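Local coordinates for protein putative NAD dependent dehydrogenase (Micromonospora echinospora, PDB 6NOR) that binds NAD and probably acts as an oxidoreductase in the biosynthesis of the antibiotic gentamicin, at residues L120-G123 against H124-L128; A284-N287 against T288-A292; V61-D64 against L65-F69; Y313-Q316 against D317-V320. All coordinates share one frame; numbering follows the deposited sequence.

Contact 1. Residues L120-G123 against H124-L128; sequences LSTG and HARQL
Ser-121 meets His-124 at the N-cap of helix 122-134, the helix that connects strands 111-114 and 139-141 in the Rossmann fold. Ser-121 OG accepts from His-124 N at 3.3 Å along a nearly straight N-H (162°), giving a first-turn amide a side-chain acceptor. With chi1 at 74°, OG stands between the backbone N and the carbonyl carbon of Ser-121, turned in toward that amide. Ser-121 OG also lies over one face of the His-124 imidazole, near the rim and 3.1 Å from His-124 CG. With an alanine here, the His-124 amide would probably lose its capping acceptor and the imidazole the atom lying over that face. Gly-123 works through its backbone: Gly-123 O takes Gln-127 N at 2.9 Å, nearly along the C=O axis. Thr-122 O receives Arg-126 N at 3.0 Å, and the two side chains run alongside each other, Thr-122 CG2 reaching the edge of the guanidinium 3.8 Å from Arg-126 NE. Both also touch helix 334-353. In the plane of the imidazole, a water hydrogen-bonded to His-124 ND1 at 2.8 Å accepts from Leu-120 N at 3.1 Å.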
loop_
_atom_site.group_PDB
_atom_site.type_symbol
_atom_site.label_atom_id
_atom_site.label_comp_id
_atom_site.label_asym_id
_atom_site.label_seq_id
_atom_site.Cartn_x
_atom_site.Cartn_y
_atom_site.Cartn_z
ATOM N N LEU A 120 31.602 -8.007 21.632
ATOM C CA LEU A 120 30.756 -7.256 22.552
ATOM C C LEU A 120 31.458 -6.081 23.227
ATOM O O LEU A 120 30.943 -5.523 24.180
ATOM C CB LEU A 120 30.188 -8.200 23.608
ATOM C CG LEU A 120 29.371 -9.338 22.984
ATOM C CD1 LEU A 120 29.113 -10.445 24.008
ATOM C CD2 LEU A 120 28.065 -8.794 22.361
ATOM N N SER A 121 32.623 -5.698 22.734
ATOM C CA SER A 121 33.302 -4.527 23.272
ATOM C C SER A 121 34.152 -3.879 22.195
ATOM O O SER A 121 34.589 -4.534 21.253
ATOM C CB SER A 121 34.144 -4.900 24.492
ATOM O OG SER A 121 35.316 -5.603 24.115
ATOM N N THR A 122 34.340 -2.575 22.308
ATOM C CA THR A 122 35.114 -1.830 21.329
ATOM C C THR A 122 36.557 -2.320 21.276
ATOM O O THR A 122 37.126 -2.466 20.200
ATOM C CB THR A 122 35.074 -0.336 21.639
ATOM O OG1 THR A 122 33.726 0.116 21.488
ATOM C CG2 THR A 122 35.979 0.449 20.695
ATOM N N GLY A 123 37.131 -2.597 22.441
ATOM C CA GLY A 123 38.481 -3.133 22.522
ATOM C C GLY A 123 38.680 -4.405 21.729
ATOM O O GLY A 123 39.581 -4.511 20.903
ATOM N N HIS A 124 37.814 -5.373 21.972
ATOM C CA HIS A 124 37.855 -6.642 21.261
ATOM C C HIS A 124 37.765 -6.460 19.763
ATOM O O HIS A 124 38.388 -7.187 19.019
ATOM C CB HIS A 124 36.723 -7.543 21.718
ATOM C CG HIS A 124 36.904 -8.079 23.096
ATOM N ND1 HIS A 124 35.884 -8.678 23.803
ATOM C CD2 HIS A 124 37.986 -8.098 23.905
ATOM C CE1 HIS A 124 36.335 -9.049 24.987
ATOM N NE2 HIS A 124 37.605 -8.703 25.076
ATOM N N ALA A 125 36.996 -5.477 19.323
ATOM C CA ALA A 125 36.786 -5.290 17.893
ATOM C C ALA A 125 38.029 -4.712 17.261
ATOM O O ALA A 125 38.465 -5.181 16.226
ATOM C CB ALA A 125 35.578 -4.383 17.617
ATOM N N ARG A 126 38.592 -3.687 17.879
ATOM C CA ARG A 126 39.823 -3.104 17.367
ATOM C C ARG A 126 40.971 -4.116 17.381
ATOM O O ARG A 126 41.784 -4.146 16.470
ATOM C CB ARG A 126 40.218 -1.861 18.168
ATOM C CG ARG A 126 39.243 -0.729 18.051
ATOM C CD ARG A 126 39.738 0.476 18.818
ATOM N NE ARG A 126 38.925 1.668 18.621
ATOM C CZ ARG A 126 39.203 2.638 17.758
ATOM N NH1 ARG A 126 40.262 2.549 16.972
ATOM N NH2 ARG A 126 38.404 3.689 17.669
ATOM N N GLN A 127 41.015 -4.955 18.410
ATOM C CA GLN A 127 42.114 -5.906 18.578
ATOM C C GLN A 127 41.993 -7.108 17.671
ATOM O O GLN A 127 42.991 -7.615 17.162
ATOM C CB GLN A 127 42.197 -6.331 20.043
ATOM C CG GLN A 127 42.623 -5.146 20.890
ATOM C CD GLN A 127 42.402 -5.347 22.358
ATOM O OE1 GLN A 127 42.531 -6.444 22.866
ATOM N NE2 GLN A 127 42.082 -4.279 23.050
ATOM N N LEU A 128 40.774 -7.563 17.454
ATOM C CA LEU A 128 40.537 -8.615 16.480
ATOM C C LEU A 128 40.905 -8.129 15.079
ATOM O O LEU A 128 41.550 -8.823 14.303
ATOM C CB LEU A 128 39.089 -9.025 16.516
ATOM C CG LEU A 128 38.712 -10.469 16.262
ATOM C CD1 LEU A 128 39.594 -11.385 17.055
ATOM C CD2 LEU A 128 37.261 -10.642 16.682
HETATM O O HOH W 1 33.391 -9.840 23.307
#

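Contact 2. Residues A284-N287 against T288-A292; sequences AYTN and TKFGA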
loop_
_atom_site.group_PDB
_atom_site.type_symbol
_atom_site.label_atom_id
_atom_site.label_comp_id
_atom_site.label_asym_id
_atom_site.label_seq_id
_atom_site.Cartn_x
_atom_site.Cartn_y
_atom_site.Cartn_z
ATOM N N ALA A 284 -1.763 -12.467 0.028
ATOM C CA ALA A 284 -2.589 -13.652 0.016
ATOM C C ALA A 284 -3.613 -13.629 1.133
ATOM O O ALA A 284 -3.423 -12.984 2.147
ATOM C CB ALA A 284 -1.743 -14.877 0.113
ATOM N N TYR A 285 -4.715 -14.330 0.924
ATOM C CA TYR A 285 -5.673 -14.534 1.979
ATOM C C TYR A 285 -6.117 -15.967 1.927
ATOM O O TYR A 285 -6.279 -16.514 0.854
ATOM C CB TYR A 285 -6.887 -13.588 1.854
ATOM C CG TYR A 285 -7.930 -13.903 2.899
ATOM C CD1 TYR A 285 -8.922 -14.858 2.659
ATOM C CD2 TYR A 285 -7.881 -13.309 4.149
ATOM C CE1 TYR A 285 -9.845 -15.186 3.625
ATOM C CE2 TYR A 285 -8.808 -13.621 5.122
ATOM C CZ TYR A 285 -9.790 -14.567 4.854
ATOM O OH TYR A 285 -10.710 -14.912 5.814
ATOM N N THR A 286 -6.322 -16.582 3.083
ATOM C CA THR A 286 -7.044 -17.845 3.110
ATOM C C THR A 286 -7.944 -17.992 4.338
ATOM O O THR A 286 -7.650 -17.464 5.407
ATOM C CB THR A 286 -6.089 -19.046 3.056
ATOM O OG1 THR A 286 -6.854 -20.249 2.968
ATOM C CG2 THR A 286 -5.199 -19.098 4.278
ATOM N N ASN A 287 -9.050 -18.704 4.158
ATOM C CA ASN A 287 -9.923 -19.116 5.254
ATOM C C ASN A 287 -9.347 -20.275 6.082
ATOM O O ASN A 287 -9.776 -20.501 7.200
ATOM C CB ASN A 287 -11.303 -19.519 4.717
ATOM C CG ASN A 287 -12.190 -18.310 4.411
ATOM O OD1 ASN A 287 -12.050 -17.250 5.019
ATOM N ND2 ASN A 287 -13.094 -18.470 3.466
ATOM N N THR A 288 -8.374 -20.998 5.539
ATOM C CA THR A 288 -7.750 -22.114 6.259
ATOM C C THR A 288 -6.294 -21.811 6.615
ATOM O O THR A 288 -6.031 -21.053 7.532
ATOM C CB THR A 288 -7.830 -23.431 5.445
ATOM O OG1 THR A 288 -7.298 -23.220 4.142
ATOM C CG2 THR A 288 -9.276 -23.859 5.287
ATOM N N LYS A 289 -5.351 -22.392 5.890
ATOM C CA LYS A 289 -3.954 -22.006 6.055
ATOM C C LYS A 289 -3.158 -22.261 4.794
ATOM O O LYS A 289 -3.472 -23.163 4.039
ATOM C CB LYS A 289 -3.318 -22.749 7.232
ATOM C CG LYS A 289 -3.241 -24.254 7.082
ATOM C CD LYS A 289 -2.438 -24.856 8.235
ATOM C CE LYS A 289 -2.346 -26.376 8.147
ATOM N NZ LYS A 289 -1.450 -26.841 7.049
ATOM N N PHE A 290 -2.131 -21.457 4.559
ATOM C CA PHE A 290 -1.179 -21.749 3.487
ATOM C C PHE A 290 -0.078 -22.614 4.046
ATOM O O PHE A 290 0.627 -22.204 4.950
ATOM C CB PHE A 290 -0.590 -20.466 2.888
ATOM C CG PHE A 290 -1.498 -19.770 1.908
ATOM C CD1 PHE A 290 -1.570 -20.183 0.595
ATOM C CD2 PHE A 290 -2.270 -18.698 2.303
ATOM C CE1 PHE A 290 -2.398 -19.536 -0.306
ATOM C CE2 PHE A 290 -3.095 -18.038 1.406
ATOM C CZ PHE A 290 -3.163 -18.466 0.105
ATOM N N GLY A 291 0.065 -23.814 3.513
ATOM C CA GLY A 291 1.105 -24.719 3.961
ATOM C C GLY A 291 2.524 -24.186 3.823
ATOM O O GLY A 291 3.351 -24.364 4.715
ATOM N N ALA A 292 2.815 -23.521 2.711
ATOM C CA ALA A 292 4.189 -23.136 2.436
ATOM C C ALA A 292 4.535 -21.761 2.973
ATOM O O ALA A 292 5.455 -21.127 2.481
ATOM C CB ALA A 292 4.469 -23.192 0.940
#
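Thr-286 and Phe-290 face each other across a local turn at the end of strand 282-286, where the chain leaves the strand and doubles back; the directions before and after the turn differ by 149°. The site lies far out from the body of the subunit. Thr-286 carries most of the contact, and its two branches do different work. Thr-286 OG1, anti to the backbone N (chi1 -175°), lies beside the carbonyl carbon and accepts from Thr-288 N at 3.1 Å, an ST turn with a nearly straight N-H (163°). The Thr-288 side chain stands roughly perpendicular to that of Thr-286, the two OG1 atoms being 3.2 Å apart. Both hydroxyls also bond to the second subunit, Thr-286 to Ala-163 O and Thr-288 to Glu-162 O of that chain. The other branch, Thr-286 CG2, comes to 3.6 Å from Phe-290 CD2, and the two side chains run antiparallel to one another. Further along the ring, Phe-290 CE2 packs 3.7 Å from Ala-284 CB, while Tyr-285 O sits at the ring edge, 3.6 Å from Phe-290 CE2. On the other side of the strand, Tyr-285 OH donates to Asn-287 OD1 at 2.8 Å. Residues 284-286 pair antiparallel with a strand of the second subunit, so the sheet continues across the interface. An arm that extends a neighbour's sheet in this way is a feature of domain-swapped assemblies, in keeping with the swapped domain of this enzyme.

Contact 3. Residues V61-D64 against L65-F69; sequences VGTD and LATRF
Leu-65, Ala-66 and Thr-67 give their amides to the carbonyls of Val-61, Gly-62 and Thr-63, the regular four-residue spacing of an alpha-helix, with N-O distances of 3.2 Å from Leu-65 N to Val-61 O and 2.9 Å from Thr-67 N to Thr-63 O. The next bond, Arg-68 N to Asp-64 O at 3.5 Å, is weak. On the side chains, Thr-63 and Thr-67 lie one turn apart and meet at an oblique angle, methyl to methyl, CG2 to CG2 at 4.0 Å. Thr-67 has its OG1 between the backbone N and the carbonyl carbon (chi1 71°), which turns the hydroxyl back along the helix to a weak bond with Asp-64 O and sets CG2 close beside Thr-63 O. Ala-66 CB rests 3.5 Å from Gly-62 O. Farther along, Arg-68 CG lies over one face of the Phe-69 ring, and Leu-65 CD1 approaches that ring in its plane, at the edge. Val-61, at the opposite end, touches the bound NAD and packs on Asp-56, itself a binding residue. The helix joins strand 49-55 to strand 72-74 in a beta-alpha-beta crossover: Leu-65 and Ala-66 press on Val-54 of the first strand, Thr-63 and Ala-66 on Val-73 of the second, and Phe-69 reaches helix 34-44 at Ala-40 and Thr-44.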
loop_
_atom_site.group_PDB
_atom_site.type_symbol
_atom_site.label_atom_id
_atom_site.label_comp_id
_atom_site.label_asym_id
_atom_site.label_seq_id
_atom_site.Cartn_x
_atom_site.Cartn_y
_atom_site.Cartn_z
ATOM N N VAL A 61 23.181 -31.955 16.367
ATOM C CA VAL A 61 22.935 -30.788 15.526
ATOM C C VAL A 61 24.028 -30.626 14.477
ATOM O O VAL A 61 23.756 -30.396 13.301
ATOM C CB VAL A 61 22.834 -29.504 16.370
ATOM C CG1 VAL A 61 22.979 -28.264 15.498
ATOM C CG2 VAL A 61 21.519 -29.490 17.118
ATOM N N GLY A 62 25.269 -30.762 14.913
ATOM C CA GLY A 62 26.392 -30.705 14.009
ATOM C C GLY A 62 26.290 -31.775 12.944
ATOM O O GLY A 62 26.515 -31.513 11.763
ATOM N N THR A 63 25.931 -32.981 13.360
ATOM C CA THR A 63 25.899 -34.109 12.448
ATOM C C THR A 63 24.791 -33.944 11.423
ATOM O O THR A 63 24.997 -34.193 10.236
ATOM C CB THR A 63 25.729 -35.433 13.209
ATOM O OG1 THR A 63 26.978 -35.785 13.816
ATOM C CG2 THR A 63 25.298 -36.534 12.280
ATOM N N ASP A 64 23.632 -33.486 11.876
ATOM C CA ASP A 64 22.500 -33.251 10.985
ATOM C C ASP A 64 22.837 -32.241 9.890
ATOM O O ASP A 64 22.482 -32.434 8.732
ATOM C CB ASP A 64 21.283 -32.775 11.783
ATOM C CG ASP A 64 20.698 -33.873 12.681
ATOM O OD1 ASP A 64 21.304 -34.969 12.776
ATOM O OD2 ASP A 64 19.638 -33.637 13.304
ATOM N N LEU A 65 23.538 -31.172 10.246
ATOM C CA LEU A 65 23.940 -30.201 9.245
ATOM C C LEU A 65 24.980 -30.786 8.290
ATOM O O LEU A 65 24.844 -30.672 7.077
ATOM C CB LEU A 65 24.473 -28.920 9.905
ATOM C CG LEU A 65 24.705 -27.750 8.939
ATOM C CD1 LEU A 65 23.421 -27.379 8.177
ATOM C CD2 LEU A 65 25.291 -26.530 9.637
ATOM N N ALA A 66 26.005 -31.428 8.834
ATOM C CA ALA A 66 27.067 -32.016 8.017
ATOM C C ALA A 66 26.585 -33.060 6.998
ATOM O O ALA A 66 27.051 -33.074 5.868
ATOM C CB ALA A 66 28.129 -32.624 8.913
ATOM N N THR A 67 25.669 -33.944 7.379
ATOM C CA THR A 67 25.255 -34.981 6.433
ATOM C C THR A 67 24.429 -34.368 5.315
ATOM O O THR A 67 24.392 -34.866 4.204
ATOM C CB THR A 67 24.445 -36.100 7.088
ATOM O OG1 THR A 67 23.151 -35.606 7.445
ATOM C CG2 THR A 67 25.159 -36.636 8.325
ATOM N N ARG A 68 23.776 -33.266 5.622
ATOM C CA ARG A 68 22.968 -32.559 4.653
ATOM C C ARG A 68 23.839 -31.998 3.526
ATOM O O ARG A 68 23.405 -31.907 2.380
ATOM C CB ARG A 68 22.194 -31.455 5.371
ATOM C CG ARG A 68 21.092 -30.791 4.601
ATOM C CD ARG A 68 20.544 -29.656 5.460
ATOM N NE ARG A 68 19.625 -28.774 4.748
ATOM C CZ ARG A 68 19.246 -27.584 5.201
ATOM N NH1 ARG A 68 18.398 -26.841 4.498
ATOM N NH2 ARG A 68 19.717 -27.142 6.363
ATOM N N PHE A 69 25.080 -31.647 3.845
ATOM C CA PHE A 69 25.979 -31.097 2.839
ATOM C C PHE A 69 27.224 -31.941 2.605
ATOM O O PHE A 69 28.135 -31.525 1.901
ATOM C CB PHE A 69 26.379 -29.679 3.223
ATOM C CG PHE A 69 25.209 -28.748 3.310
ATOM C CD1 PHE A 69 24.661 -28.200 2.166
ATOM C CD2 PHE A 69 24.635 -28.454 4.526
ATOM C CE1 PHE A 69 23.568 -27.360 2.240
ATOM C CE2 PHE A 69 23.546 -27.621 4.600
ATOM C CZ PHE A 69 23.019 -27.074 3.455
#

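Contact 4. Residues Y313-Q316 against D317-V320; sequences YVHQ and DRQV. With NAD (nicotinamide-adenine-dinucleotide), chain G.
Asp-317 folds back against Tyr-313 and Gln-316 in the first two turns of helix 313-326, the helix that brings a tyrosine to the nicotinamide end of the NAD pocket. The backbone is ordinary alpha-helix, Asp-317 N donating to Tyr-313 O at 3.1 Å. From there the aspartate can be followed outward. Asp-317 CB rests 3.4 Å from Tyr-313 O. CG, anti to its own carbonyl carbon (chi1 -71°), stays close to that same oxygen. Asp-317 OD1 then takes Gln-316 NE2 at 3.1 Å, almost straight on the N-H (169°) and met almost head-on; the amide and carboxylate planes are almost coplanar, 13° apart, so the amide meets the carboxylate in its own plane, and the bond holds it there. OD2 is hydrogen-bonded to His-39 ND1 of helix 34-44, tying the two helices together. A leucine in its place would probably leave the Gln-316 amide and His-39 each without its carboxylate oxygen, and the amide set free to turn. One turn on from Val-314, Arg-318 bends at chi3 so that its guanidinium lies alongside His-315, the planes nearly perpendicular, with His-315 CD2 at the guanidinium edge 3.5 Å from Arg-318 NH1. Arg-318 NH2 approaches Val-314 CG1 at 3.7 Å. Tyr-313 itself packs on Met-35 and Asn-144, two other NAD-binding residues. Its hydroxyl donates to the nicotinamide carboxamide, Tyr-313 OH to NAD O7N at 2.5 Å, the oxygen lying at the edge of the ring and in its plane.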
loop_
_atom_site.group_PDB
_atom_site.type_symbol
_atom_site.label_atom_id
_atom_site.label_comp_id
_atom_site.label_asym_id
_atom_site.label_seq_id
_atom_site.Cartn_x
_atom_site.Cartn_y
_atom_site.Cartn_z
ATOM N N TYR A 313 22.114 -12.256 2.206
ATOM C CA TYR A 313 23.101 -13.257 2.614
ATOM C C TYR A 313 23.949 -13.739 1.446
ATOM O O TYR A 313 25.150 -13.960 1.592
ATOM C CB TYR A 313 22.438 -14.459 3.262
ATOM C CG TYR A 313 21.711 -14.138 4.522
ATOM C CD1 TYR A 313 22.395 -13.773 5.663
ATOM C CD2 TYR A 313 20.328 -14.209 4.578
ATOM C CE1 TYR A 313 21.722 -13.473 6.811
ATOM C CE2 TYR A 313 19.652 -13.920 5.715
ATOM C CZ TYR A 313 20.345 -13.547 6.829
ATOM O OH TYR A 313 19.646 -13.264 7.961
ATOM N N VAL A 314 23.308 -13.895 0.293
ATOM C CA VAL A 314 23.965 -14.396 -0.900
ATOM C C VAL A 314 25.035 -13.402 -1.378
ATOM O O VAL A 314 26.163 -13.780 -1.637
ATOM C CB VAL A 314 22.920 -14.689 -2.013
ATOM C CG1 VAL A 314 23.582 -15.011 -3.329
ATOM C CG2 VAL A 314 22.051 -15.837 -1.604
ATOM N N HIS A 315 24.694 -12.129 -1.446
ATOM C CA HIS A 315 25.632 -11.107 -1.902
ATOM C C HIS A 315 26.790 -10.891 -0.929
ATOM O O HIS A 315 27.924 -10.719 -1.341
ATOM C CB HIS A 315 24.899 -9.789 -2.154
ATOM C CG HIS A 315 24.006 -9.838 -3.350
ATOM N ND1 HIS A 315 22.738 -10.380 -3.308
ATOM C CD2 HIS A 315 24.218 -9.466 -4.635
ATOM C CE1 HIS A 315 22.205 -10.330 -4.516
ATOM N NE2 HIS A 315 23.080 -9.779 -5.337
ATOM N N GLN A 316 26.483 -10.912 0.358
ATOM C CA GLN A 316 27.500 -10.814 1.392
ATOM C C GLN A 316 28.543 -11.925 1.260
ATOM O O GLN A 316 29.732 -11.664 1.175
ATOM C CB GLN A 316 26.851 -10.875 2.763
ATOM C CG GLN A 316 27.817 -10.949 3.907
ATOM C CD GLN A 316 27.085 -11.142 5.209
ATOM O OE1 GLN A 316 26.831 -10.188 5.936
ATOM N NE2 GLN A 316 26.730 -12.380 5.505
ATOM N N ASP A 317 28.074 -13.163 1.229
ATOM C CA ASP A 317 28.963 -14.304 1.194
ATOM C C ASP A 317 29.702 -14.414 -0.128
ATOM O O ASP A 317 30.805 -14.908 -0.157
ATOM C CB ASP A 317 28.193 -15.573 1.499
ATOM C CG ASP A 317 27.779 -15.641 2.954
ATOM O OD1 ASP A 317 27.806 -14.577 3.606
ATOM O OD2 ASP A 317 27.435 -16.737 3.442
ATOM N N ARG A 318 29.129 -13.909 -1.207
ATOM C CA ARG A 318 29.855 -13.919 -2.454
ATOM C C ARG A 318 31.005 -12.932 -2.375
ATOM O O ARG A 318 32.107 -13.211 -2.807
ATOM C CB ARG A 318 28.963 -13.583 -3.640
ATOM C CG ARG A 318 29.717 -13.701 -4.963
ATOM C CD ARG A 318 28.921 -13.172 -6.133
ATOM N NE ARG A 318 27.591 -13.775 -6.230
ATOM C CZ ARG A 318 26.455 -13.083 -6.187
ATOM N NH1 ARG A 318 26.486 -11.762 -6.045
ATOM N NH2 ARG A 318 25.289 -13.705 -6.291
ATOM N N GLN A 319 30.751 -11.775 -1.799
ATOM C CA GLN A 319 31.792 -10.779 -1.691
ATOM C C GLN A 319 32.870 -11.153 -0.679
ATOM O O GLN A 319 34.017 -10.767 -0.835
ATOM C CB GLN A 319 31.181 -9.440 -1.334
ATOM C CG GLN A 319 30.429 -8.881 -2.497
ATOM C CD GLN A 319 30.083 -7.440 -2.311
ATOM O OE1 GLN A 319 30.852 -6.672 -1.722
ATOM N NE2 GLN A 319 28.916 -7.051 -2.812
ATOM N N VAL A 320 32.507 -11.897 0.355
ATOM C CA VAL A 320 33.504 -12.375 1.296
ATOM C C VAL A 320 34.443 -13.403 0.643
ATOM O O VAL A 320 35.656 -13.317 0.759
ATOM C CB VAL A 320 32.844 -12.985 2.525
ATOM C CG1 VAL A 320 33.854 -13.735 3.332
ATOM C CG2 VAL A 320 32.192 -11.883 3.364
HETATM P PA NAD G . 21.419 -20.868 17.324
HETATM O O1A NAD G . 21.098 -21.017 18.830
HETATM O O2A NAD G . 20.316 -21.303 16.434
HETATM O O5B NAD G . 22.693 -21.719 16.985
HETATM C C5B NAD G . 23.843 -21.578 17.800
HETATM C C4B NAD G . 24.708 -22.836 17.526
HETATM O O4B NAD G . 25.913 -22.687 17.995
HETATM C C3B NAD G . 24.114 -24.011 18.271
HETATM O O3B NAD G . 24.042 -25.066 17.409
HETATM C C2B NAD G . 25.131 -24.292 19.411
HETATM O O2B NAD G . 25.106 -25.734 19.716
HETATM C C1B NAD G . 26.234 -23.983 18.860
HETATM N N9A NAD G . 27.265 -23.586 19.801
HETATM C C8A NAD G . 27.164 -22.952 20.986
HETATM N N7A NAD G . 28.420 -22.765 21.462
HETATM C C5A NAD G . 29.281 -23.280 20.583
HETATM C C6A NAD G . 30.641 -23.373 20.577
HETATM N N6A NAD G . 31.513 -22.917 21.540
HETATM N N1A NAD G . 31.267 -23.933 19.552
HETATM C C2A NAD G . 30.558 -24.442 18.514
HETATM N N3A NAD G . 29.206 -24.359 18.526
HETATM C C4A NAD G . 28.569 -23.778 19.549
HETATM O O3 NAD G . 21.767 -19.375 17.081
HETATM P PN NAD G . 21.769 -18.580 15.701
HETATM O O1N NAD G . 22.247 -19.376 14.531
HETATM O O2N NAD G . 20.386 -18.008 15.443
HETATM O O5D NAD G . 22.773 -17.385 15.915
HETATM C C5D NAD G . 24.171 -17.585 15.829
HETATM C C4D NAD G . 24.850 -16.252 15.457
HETATM O O4D NAD G . 24.393 -15.752 14.344
HETATM C C3D NAD G . 24.550 -15.172 16.539
HETATM O O3D NAD G . 25.635 -14.463 16.739
HETATM C C2D NAD G . 23.399 -14.345 15.927
HETATM O O2D NAD G . 23.414 -12.971 16.504
HETATM C C1D NAD G . 23.669 -14.347 14.652
HETATM N N1N NAD G . 22.495 -14.222 13.840
HETATM C C2N NAD G . 22.556 -13.417 12.708
HETATM C C3N NAD G . 21.443 -13.258 11.879
HETATM C C7N NAD G . 21.588 -12.332 10.659
HETATM O O7N NAD G . 20.658 -12.096 9.981
HETATM N N7N NAD G . 22.851 -11.739 10.381
HETATM C C4N NAD G . 20.249 -13.881 12.159
HETATM C C5N NAD G . 20.183 -14.699 13.288
HETATM C C6N NAD G . 21.315 -14.864 14.131
#

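Contacts 1, 3 and 4 each follow one helix through its turns, whereas contact 2 is a turn off a strand. Contacts 1 and 3 belong to the same Rossmann domain, their centres about 32 Å apart, but contact 1 is a surface helix start with a serine cap and a bridging water, and contact 3 is a partly buried helix laid on the sheet. Contact 4 is partly buried too and lies nearest the chain's centre; its side-chain bonds are mostly polar, one reaching the nicotinamide, while contact 3 meets the same cofactor through an apolar valine. Contact 2 lies across the chain's centre from contact 1 and turns its hydroxyls to another subunit.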